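Local coordinates for ABC transporter, substrate binding protein (Polyamine) (Agrobacterium tumefaciens, PDB 4EUO) that binds gamma-aminobutyric acid (GABA) selectively in the periplasm and probably delivers it to an ABC transporter as the substrate-binding component, at residues D55-G61 / A225-P231; D2-S6 / A239-F243; W119-F123 / A145-A149. The contacts are given in a common frame with arbitrary orientation. Residue numbers count along the deposited sequence, not the author numbering.

Interaction 1: residues D55-G61 / A225-P231; sequences DVVDVEG and ADSLVVP. With ABU (gamma-amino-butanoic acid), chain E.
This is an antiparallel strand pair buried in the central sheet: strand 56-60 runs beside the C-terminal part of strand 215-229, at 147° and 4.4 Å between their short axes. Residues 56-60 and 225-229 are extended, and Val57 faces Val229 while Val59 faces Ser227 as hydrogen-bonded pairs. Val57 N gives to Val229 O (2.9 Å) and Val229 N to Val57 O (3.0 Å); Val59 N gives to Ser227 O (2.9 Å) and Ser227 N to Val59 O (2.8 Å). Beta-branched valines suit the extended backbone. Val57 (t), Val59 (m) and Val229 (m) share one face with Ser227, Val59 CG1 meeting Val229 CG2 at 3.8 Å, and Val57 CG2 touches Pro231 CG at 3.6 Å. Asp58 (t) and Leu228 (mt) project from the other face. Past Glu60, the N-cap residue, Gly61 begins a helix and its N donates to Ala225 O (2.9 Å); a CB at Gly61 would clash with that oxygen. Asp58 OD1 lies 2.5 Å from Asp226 OD2, so one acid probably carries a proton, and Asp58 is also held by Ser98 and Trp8. Asp226 OD1 accepts from the ligand amine, ABU N, at 2.8 Å, while Glu60 CG comes within 3.7 Å of ABU N. A carboxylate on a central strand receiving the ligand's ammonium group makes this the amine end of the pocket in a type II periplasmic binding protein fold.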
loop_
_atom_site.group_PDB
_atom_site.type_symbol
_atom_site.label_atom_id
_atom_site.label_comp_id
_atom_site.label_asym_id
_atom_site.label_seq_id
_atom_site.Cartn_x
_atom_site.Cartn_y
_atom_site.Cartn_z
ATOM N N ASP A 55 9.685 7.664 14.285
ATOM C CA ASP A 55 10.456 6.523 14.800
ATOM C C ASP A 55 10.179 5.212 14.063
ATOM O O ASP A 55 11.083 4.418 13.856
ATOM C CB ASP A 55 10.192 6.387 16.307
ATOM C CG ASP A 55 10.587 7.656 17.028
ATOM O OD1 ASP A 55 11.734 8.084 16.850
ATOM O OD2 ASP A 55 9.715 8.256 17.673
ATOM N N VAL A 56 8.919 5.025 13.687
ATOM C CA VAL A 56 8.520 3.868 12.893
ATOM C C VAL A 56 7.685 4.444 11.766
ATOM O O VAL A 56 6.789 5.262 11.992
ATOM C CB VAL A 56 7.733 2.824 13.705
ATOM C CG1 VAL A 56 7.195 1.716 12.780
ATOM C CG2 VAL A 56 8.618 2.208 14.803
ATOM N N VAL A 57 8.005 4.023 10.537
ATOM C CA VAL A 57 7.259 4.489 9.375
ATOM C C VAL A 57 6.704 3.288 8.603
ATOM O O VAL A 57 7.415 2.324 8.331
ATOM C CB VAL A 57 8.151 5.342 8.447
ATOM C CG1 VAL A 57 7.338 5.998 7.322
ATOM C CG2 VAL A 57 8.905 6.449 9.213
ATOM N N ASP A 58 5.443 3.407 8.216
ATOM C CA ASP A 58 4.844 2.438 7.319
ATOM C C ASP A 58 5.119 2.956 5.888
ATOM O O ASP A 58 4.705 4.061 5.511
ATOM C CB ASP A 58 3.349 2.357 7.617
ATOM C CG ASP A 58 2.607 1.378 6.748
ATOM O OD1 ASP A 58 2.728 1.484 5.511
ATOM O OD2 ASP A 58 1.934 0.504 7.300
ATOM N N VAL A 59 5.852 2.137 5.121
ATOM C CA VAL A 59 6.267 2.515 3.767
ATOM C C VAL A 59 5.863 1.440 2.774
ATOM O O VAL A 59 5.532 0.324 3.152
ATOM C CB VAL A 59 7.813 2.730 3.699
ATOM C CG1 VAL A 59 8.261 3.859 4.614
ATOM C CG2 VAL A 59 8.567 1.437 4.010
ATOM N N GLU A 60 5.992 1.750 1.472
ATOM C CA GLU A 60 5.788 0.726 0.456
ATOM C C GLU A 60 6.965 -0.236 0.445
ATOM O O GLU A 60 8.124 0.197 0.627
ATOM C CB GLU A 60 5.590 1.397 -0.908
ATOM C CG GLU A 60 4.208 2.057 -0.973
ATOM C CD GLU A 60 4.105 3.265 -1.886
ATOM O OE1 GLU A 60 5.075 4.039 -2.011
ATOM O OE2 GLU A 60 2.996 3.489 -2.413
ATOM N N GLY A 61 6.698 -1.522 0.184
ATOM C CA GLY A 61 7.769 -2.516 0.261
ATOM C C GLY A 61 8.908 -2.327 -0.720
ATOM O O GLY A 61 10.054 -2.702 -0.413
ATOM N N ALA A 225 2.856 -5.177 -0.727
ATOM C CA ALA A 225 2.812 -5.103 0.719
ATOM C C ALA A 225 3.494 -3.857 1.172
ATOM O O ALA A 225 4.425 -3.369 0.520
ATOM C CB ALA A 225 3.473 -6.330 1.365
ATOM N N ASP A 226 3.052 -3.346 2.318
ATOM C CA ASP A 226 3.774 -2.276 2.993
ATOM C C ASP A 226 4.713 -2.913 4.007
ATOM O O ASP A 226 4.545 -4.084 4.401
ATOM C CB ASP A 226 2.843 -1.300 3.692
ATOM C CG ASP A 226 2.289 -0.207 2.781
ATOM O OD1 ASP A 226 2.400 -0.334 1.543
ATOM O OD2 ASP A 226 1.772 0.812 3.319
ATOM N N SER A 227 5.651 -2.101 4.501
ATOM C CA SER A 227 6.656 -2.519 5.451
ATOM C C SER A 227 6.738 -1.526 6.579
ATOM O O SER A 227 6.364 -0.362 6.418
ATOM C CB SER A 227 8.016 -2.535 4.771
ATOM O OG SER A 227 7.982 -3.364 3.620
ATOM N N LEU A 228 7.304 -1.981 7.705
ATOM C CA LEU A 228 7.653 -1.073 8.817
ATOM C C LEU A 228 9.157 -0.932 8.826
ATOM O O LEU A 228 9.894 -1.919 8.711
ATOM C CB LEU A 228 7.181 -1.602 10.164
ATOM C CG LEU A 228 5.685 -1.791 10.279
ATOM C CD1 LEU A 228 5.320 -2.308 11.657
ATOM C CD2 LEU A 228 4.894 -0.483 9.978
ATOM N N VAL A 229 9.610 0.343 8.894
ATOM C CA VAL A 229 11.020 0.705 8.923
ATOM C C VAL A 229 11.272 1.736 9.999
ATOM O O VAL A 229 10.337 2.361 10.512
ATOM C CB VAL A 229 11.498 1.215 7.550
ATOM C CG1 VAL A 229 11.302 0.149 6.483
ATOM C CG2 VAL A 229 10.791 2.510 7.137
ATOM N N VAL A 230 12.565 1.891 10.323
ATOM C CA VAL A 230 13.004 2.830 11.352
ATOM C C VAL A 230 14.005 3.777 10.735
ATOM O O VAL A 230 15.088 3.356 10.358
ATOM C CB VAL A 230 13.640 2.043 12.515
ATOM C CG1 VAL A 230 14.166 3.018 13.579
ATOM C CG2 VAL A 230 12.650 1.075 13.133
ATOM N N PRO A 231 13.657 5.063 10.585
ATOM C CA PRO A 231 14.620 5.985 9.958
ATOM C C PRO A 231 15.949 6.088 10.710
ATOM O O PRO A 231 15.947 6.134 11.947
ATOM C CB PRO A 231 13.880 7.319 9.928
ATOM C CG PRO A 231 12.430 6.925 9.915
ATOM C CD PRO A 231 12.372 5.716 10.842
HETATM N N ABU E . 0.834 1.706 0.537
HETATM C CD ABU E . -0.525 1.235 0.832
HETATM C CB ABU E . -1.272 2.205 1.714
HETATM C CG ABU E . -2.630 1.665 2.006
HETATM C C ABU E . -3.553 2.590 2.771
HETATM O O ABU E . -4.856 2.321 2.740
HETATM O OXT ABU E . -3.143 3.693 3.348
#

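Interaction 2: residues D2-S6 / A239-F243; sequences DLVFS and AAMKF
Strand 3-6 lies beneath helix 237-247, and residues 239-243 of that helix cross it at -51° with 9.5 Å between the segment axes. No hydrogen bond joins them; alternate strand residues Leu3 and Phe5 point toward the helix and do the packing. Leu3 has chi1 t (-178°) and chi2 at 104°, between wells, which directs CD1 to Ala239 CB at 3.8 Å and Ala240 N at 3.6 Å, and CD2 to Phe243 CG at 3.6 Å. The small alanines let the leucine come close to the helix backbone. Such helix-on-sheet packing is a staple of the alpha/beta lobes of periplasmic binding proteins, and here a late helix covers the N-terminal strand, itself paired in parallel with strands 32-35 and 56-60. Phe243 (chi1 -179°, chi2 85°) stretches back from one helical turn after Ala239, whose O accepts from Phe243 N at 2.9 Å. Its CE2 lies 3.7 Å from CD1 of Phe5 (chi1 175°, chi2 68°), the rings oblique at 39° with centroids 5.4 Å apart; Phe24 meets the Phe243 ring edge-to-face.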
loop_
_atom_site.group_PDB
_atom_site.type_symbol
_atom_site.label_atom_id
_atom_site.label_comp_id
_atom_site.label_asym_id
_atom_site.label_seq_id
_atom_site.Cartn_x
_atom_site.Cartn_y
_atom_site.Cartn_z
ATOM N N ASP A 2 8.005 9.946 23.984
ATOM C CA ASP A 2 6.950 9.341 23.175
ATOM C C ASP A 2 7.511 8.799 21.876
ATOM O O ASP A 2 8.470 9.368 21.340
ATOM C CB ASP A 2 5.887 10.378 22.845
ATOM C CG ASP A 2 5.258 11.012 24.069
ATOM O OD1 ASP A 2 5.048 10.292 25.064
ATOM O OD2 ASP A 2 4.949 12.217 24.015
ATOM N N LEU A 3 6.876 7.755 21.335
ATOM C CA LEU A 3 7.292 7.199 20.047
ATOM C C LEU A 3 6.360 7.765 18.987
ATOM O O LEU A 3 5.162 7.850 19.229
ATOM C CB LEU A 3 7.164 5.669 20.101
ATOM C CG LEU A 3 7.612 4.944 18.858
ATOM C CD1 LEU A 3 8.929 4.308 19.066
ATOM C CD2 LEU A 3 6.582 3.913 18.434
ATOM N N VAL A 4 6.903 8.122 17.805
ATOM C CA VAL A 4 6.092 8.658 16.725
ATOM C C VAL A 4 5.999 7.629 15.580
ATOM O O VAL A 4 7.025 7.164 15.079
ATOM C CB VAL A 4 6.636 9.995 16.202
ATOM C CG1 VAL A 4 5.811 10.488 15.019
ATOM C CG2 VAL A 4 6.669 11.062 17.311
ATOM N N PHE A 5 4.763 7.311 15.204
ATOM C CA PHE A 5 4.448 6.399 14.103
ATOM C C PHE A 5 3.883 7.160 12.943
ATOM O O PHE A 5 2.919 7.892 13.114
ATOM C CB PHE A 5 3.473 5.319 14.601
ATOM C CG PHE A 5 2.980 4.383 13.515
ATOM C CD1 PHE A 5 3.844 3.496 12.896
ATOM C CD2 PHE A 5 1.663 4.415 13.101
ATOM C CE1 PHE A 5 3.391 2.632 11.892
ATOM C CE2 PHE A 5 1.216 3.550 12.089
ATOM C CZ PHE A 5 2.079 2.658 11.519
ATOM N N SER A 6 4.523 7.026 11.763
ATOM C CA SER A 6 4.050 7.682 10.547
ATOM C C SER A 6 3.436 6.663 9.611
ATOM O O SER A 6 4.029 5.612 9.356
ATOM C CB SER A 6 5.207 8.362 9.823
ATOM O OG SER A 6 4.791 8.903 8.575
ATOM N N ALA A 239 12.841 1.551 21.428
ATOM C CA ALA A 239 11.387 1.621 21.489
ATOM C C ALA A 239 10.785 1.314 20.101
ATOM O O ALA A 239 9.766 0.629 20.023
ATOM C CB ALA A 239 10.932 2.993 21.965
ATOM N N ALA A 240 11.460 1.771 19.024
ATOM C CA ALA A 240 10.994 1.532 17.646
ATOM C C ALA A 240 11.012 0.042 17.335
ATOM O O ALA A 240 10.041 -0.483 16.755
ATOM C CB ALA A 240 11.874 2.291 16.671
ATOM N N MET A 241 12.085 -0.656 17.753
ATOM C CA MET A 241 12.173 -2.092 17.526
ATOM C C MET A 241 11.097 -2.836 18.293
ATOM O O MET A 241 10.484 -3.763 17.742
ATOM C CB MET A 241 13.571 -2.636 17.889
ATOM C CG MET A 241 14.705 -1.962 17.184
ATOM S SD MET A 241 14.552 -2.057 15.370
ATOM C CE MET A 241 15.710 -0.744 14.915
ATOM N N LYS A 242 10.804 -2.410 19.536
ATOM C CA LYS A 242 9.733 -3.014 20.318
ATOM C C LYS A 242 8.374 -2.770 19.683
ATOM O O LYS A 242 7.485 -3.638 19.718
ATOM C CB LYS A 242 9.752 -2.499 21.774
ATOM C CG LYS A 242 10.939 -3.014 22.582
ATOM C CD LYS A 242 10.943 -2.383 23.968
ATOM C CE LYS A 242 12.165 -2.784 24.757
ATOM N NZ LYS A 242 12.234 -2.051 26.046
ATOM N N PHE A 243 8.199 -1.573 19.071
ATOM C CA PHE A 243 6.929 -1.264 18.441
ATOM C C PHE A 243 6.726 -2.163 17.218
ATOM O O PHE A 243 5.613 -2.687 17.038
ATOM C CB PHE A 243 6.881 0.222 18.042
ATOM C CG PHE A 243 5.562 0.603 17.404
ATOM C CD1 PHE A 243 4.473 0.961 18.181
ATOM C CD2 PHE A 243 5.382 0.504 16.027
ATOM C CE1 PHE A 243 3.244 1.283 17.597
ATOM C CE2 PHE A 243 4.153 0.827 15.441
ATOM C CZ PHE A 243 3.083 1.179 16.223
#

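Interaction 3: residues W119-F123 / A145-A149; sequences WADLF and AALLA
Two helical segments pack here by apolar contacts alone, in one alpha/beta lobe of the binding-protein fold: the short helix 119-122, with the Phe123 that leaves it, against the last turn of helix 142-149. Trp119, Ala149 and Ala145 carry most of the buried surface. Trp119 (chi1 m, chi2 117°) turns one face of its indole to Ala145. Ala145 CB sits over the six-membered ring, 3.9 Å from its centroid and 17° off the normal, a CH-pi contact that a lone methyl can make without crowding. Trp119 CD1 also touches Leu148 CD1 at 3.7 Å, and its NE1 bonds to Gln220 O of strand 215-229, tying this surface to the sheet. One turn on from Ala145, whose O accepts from Ala149 N at 2.8 Å, Ala149 packs its CB against the backbone O (3.5 Å) and CB (3.9 Å) of Trp119 and against the ring of Phe123, its small side chain letting the backbones come close: Ala120 CA and Ala149 CA are 4.0 Å apart. Phe123 (chi1 m), whose N bonds to Trp119 O at 3.0 Å, swings its ring across the alanines, with CD2 at 3.5 Å from Ala149 CB and CZ at 3.6 Å from Ala146 CA.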
loop_
_atom_site.group_PDB
_atom_site.type_symbol
_atom_site.label_atom_id
_atom_site.label_comp_id
_atom_site.label_asym_id
_atom_site.label_seq_id
_atom_site.Cartn_x
_atom_site.Cartn_y
_atom_site.Cartn_z
ATOM N N TRP A 119 -9.100 -4.715 -16.048
ATOM C CA TRP A 119 -8.207 -3.605 -16.368
ATOM C C TRP A 119 -8.497 -3.141 -17.794
ATOM O O TRP A 119 -8.505 -1.942 -18.061
ATOM C CB TRP A 119 -6.724 -4.004 -16.221
ATOM C CG TRP A 119 -6.329 -4.343 -14.830
ATOM C CD1 TRP A 119 -5.892 -5.558 -14.383
ATOM C CD2 TRP A 119 -6.447 -3.499 -13.669
ATOM N NE1 TRP A 119 -5.686 -5.520 -13.020
ATOM C CE2 TRP A 119 -6.057 -4.273 -12.551
ATOM C CE3 TRP A 119 -6.863 -2.174 -13.465
ATOM C CZ2 TRP A 119 -6.018 -3.737 -11.251
ATOM C CZ3 TRP A 119 -6.871 -1.668 -12.168
ATOM C CH2 TRP A 119 -6.446 -2.441 -11.085
ATOM N N ALA A 120 -8.801 -4.110 -18.702
ATOM C CA ALA A 120 -9.165 -3.703 -20.066
ATOM C C ALA A 120 -10.381 -2.771 -20.055
ATOM O O ALA A 120 -10.350 -1.743 -20.743
ATOM C CB ALA A 120 -9.472 -4.938 -20.911
ATOM N N ASP A 121 -11.407 -3.072 -19.246
ATOM C CA ASP A 121 -12.570 -2.187 -19.161
ATOM C C ASP A 121 -12.170 -0.799 -18.669
ATOM O O ASP A 121 -12.629 0.227 -19.191
ATOM C CB ASP A 121 -13.610 -2.740 -18.183
ATOM C CG ASP A 121 -14.257 -4.065 -18.553
ATOM O OD1 ASP A 121 -14.240 -4.425 -19.766
ATOM O OD2 ASP A 121 -14.776 -4.730 -17.643
ATOM N N LEU A 122 -11.295 -0.774 -17.621
ATOM C CA LEU A 122 -10.911 0.511 -17.039
ATOM C C LEU A 122 -10.162 1.367 -18.051
ATOM O O LEU A 122 -10.211 2.605 -17.967
ATOM C CB LEU A 122 -10.043 0.237 -15.787
ATOM C CG LEU A 122 -9.679 1.460 -14.967
ATOM C CD1 LEU A 122 -10.929 2.207 -14.461
ATOM C CD2 LEU A 122 -8.799 1.093 -13.820
ATOM N N PHE A 123 -9.518 0.746 -19.030
ATOM C CA PHE A 123 -8.804 1.456 -20.074
ATOM C C PHE A 123 -9.673 1.700 -21.326
ATOM O O PHE A 123 -9.153 2.219 -22.303
ATOM C CB PHE A 123 -7.491 0.734 -20.425
ATOM C CG PHE A 123 -6.374 1.047 -19.446
ATOM C CD1 PHE A 123 -5.341 1.904 -19.800
ATOM C CD2 PHE A 123 -6.355 0.473 -18.185
ATOM C CE1 PHE A 123 -4.325 2.216 -18.890
ATOM C CE2 PHE A 123 -5.328 0.765 -17.280
ATOM C CZ PHE A 123 -4.322 1.631 -17.641
ATOM N N ALA A 145 -1.019 -2.520 -14.359
ATOM C CA ALA A 145 -2.413 -2.514 -14.797
ATOM C C ALA A 145 -2.511 -2.138 -16.276
ATOM O O ALA A 145 -3.312 -2.756 -17.006
ATOM C CB ALA A 145 -3.219 -1.556 -13.939
ATOM N N ALA A 146 -1.731 -1.144 -16.737
ATOM C CA ALA A 146 -1.744 -0.755 -18.155
ATOM C C ALA A 146 -1.295 -1.941 -19.027
ATOM O O ALA A 146 -1.905 -2.203 -20.079
ATOM C CB ALA A 146 -0.803 0.425 -18.354
ATOM N N LEU A 147 -0.272 -2.674 -18.602
ATOM C CA LEU A 147 0.228 -3.798 -19.376
ATOM C C LEU A 147 -0.803 -4.909 -19.409
ATOM O O LEU A 147 -1.029 -5.494 -20.488
ATOM C CB LEU A 147 1.572 -4.264 -18.801
ATOM C CG LEU A 147 2.730 -3.300 -19.054
ATOM C CD1 LEU A 147 3.875 -3.557 -18.102
ATOM C CD2 LEU A 147 3.196 -3.346 -20.524
ATOM N N LEU A 148 -1.453 -5.194 -18.276
ATOM C CA LEU A 148 -2.515 -6.210 -18.243
ATOM C C LEU A 148 -3.664 -5.795 -19.124
ATOM O O LEU A 148 -4.195 -6.649 -19.852
ATOM C CB LEU A 148 -3.020 -6.435 -16.825
ATOM C CG LEU A 148 -1.991 -7.018 -15.843
ATOM C CD1 LEU A 148 -2.429 -6.775 -14.400
ATOM C CD2 LEU A 148 -1.734 -8.500 -16.103
ATOM N N ALA A 149 -4.050 -4.525 -19.099
ATOM C CA ALA A 149 -5.137 -4.012 -19.939
ATOM C C ALA A 149 -4.762 -4.144 -21.406
ATOM O O ALA A 149 -5.668 -4.291 -22.249
ATOM C CB ALA A 149 -5.386 -2.561 -19.612
#

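How the interactions relate
Interactions 1 and 2 form a continuous block, centres 11 Å apart. Strand 3-6 lies beside strand 56-60, with Asp58 N 2.9 Å from Ser6 O and Asp55 OD2 2.8 Å from Val4 N, both probable hydrogen bonds; strand 215-229 leads on through the chain to helix 237-247, which covers them. Interaction 1 touches the ligand, whereas the Phe5 side chain of interaction 2 stays about 10 Å from it, away from direct contact. Interaction 3 is on the opposite side of the chain's centre, 29 Å and 39 Å centre to centre from interactions 1 and 2. Its Trp119 side chain is about 14 Å from the ligand, and strand 215-229 connects the two regions.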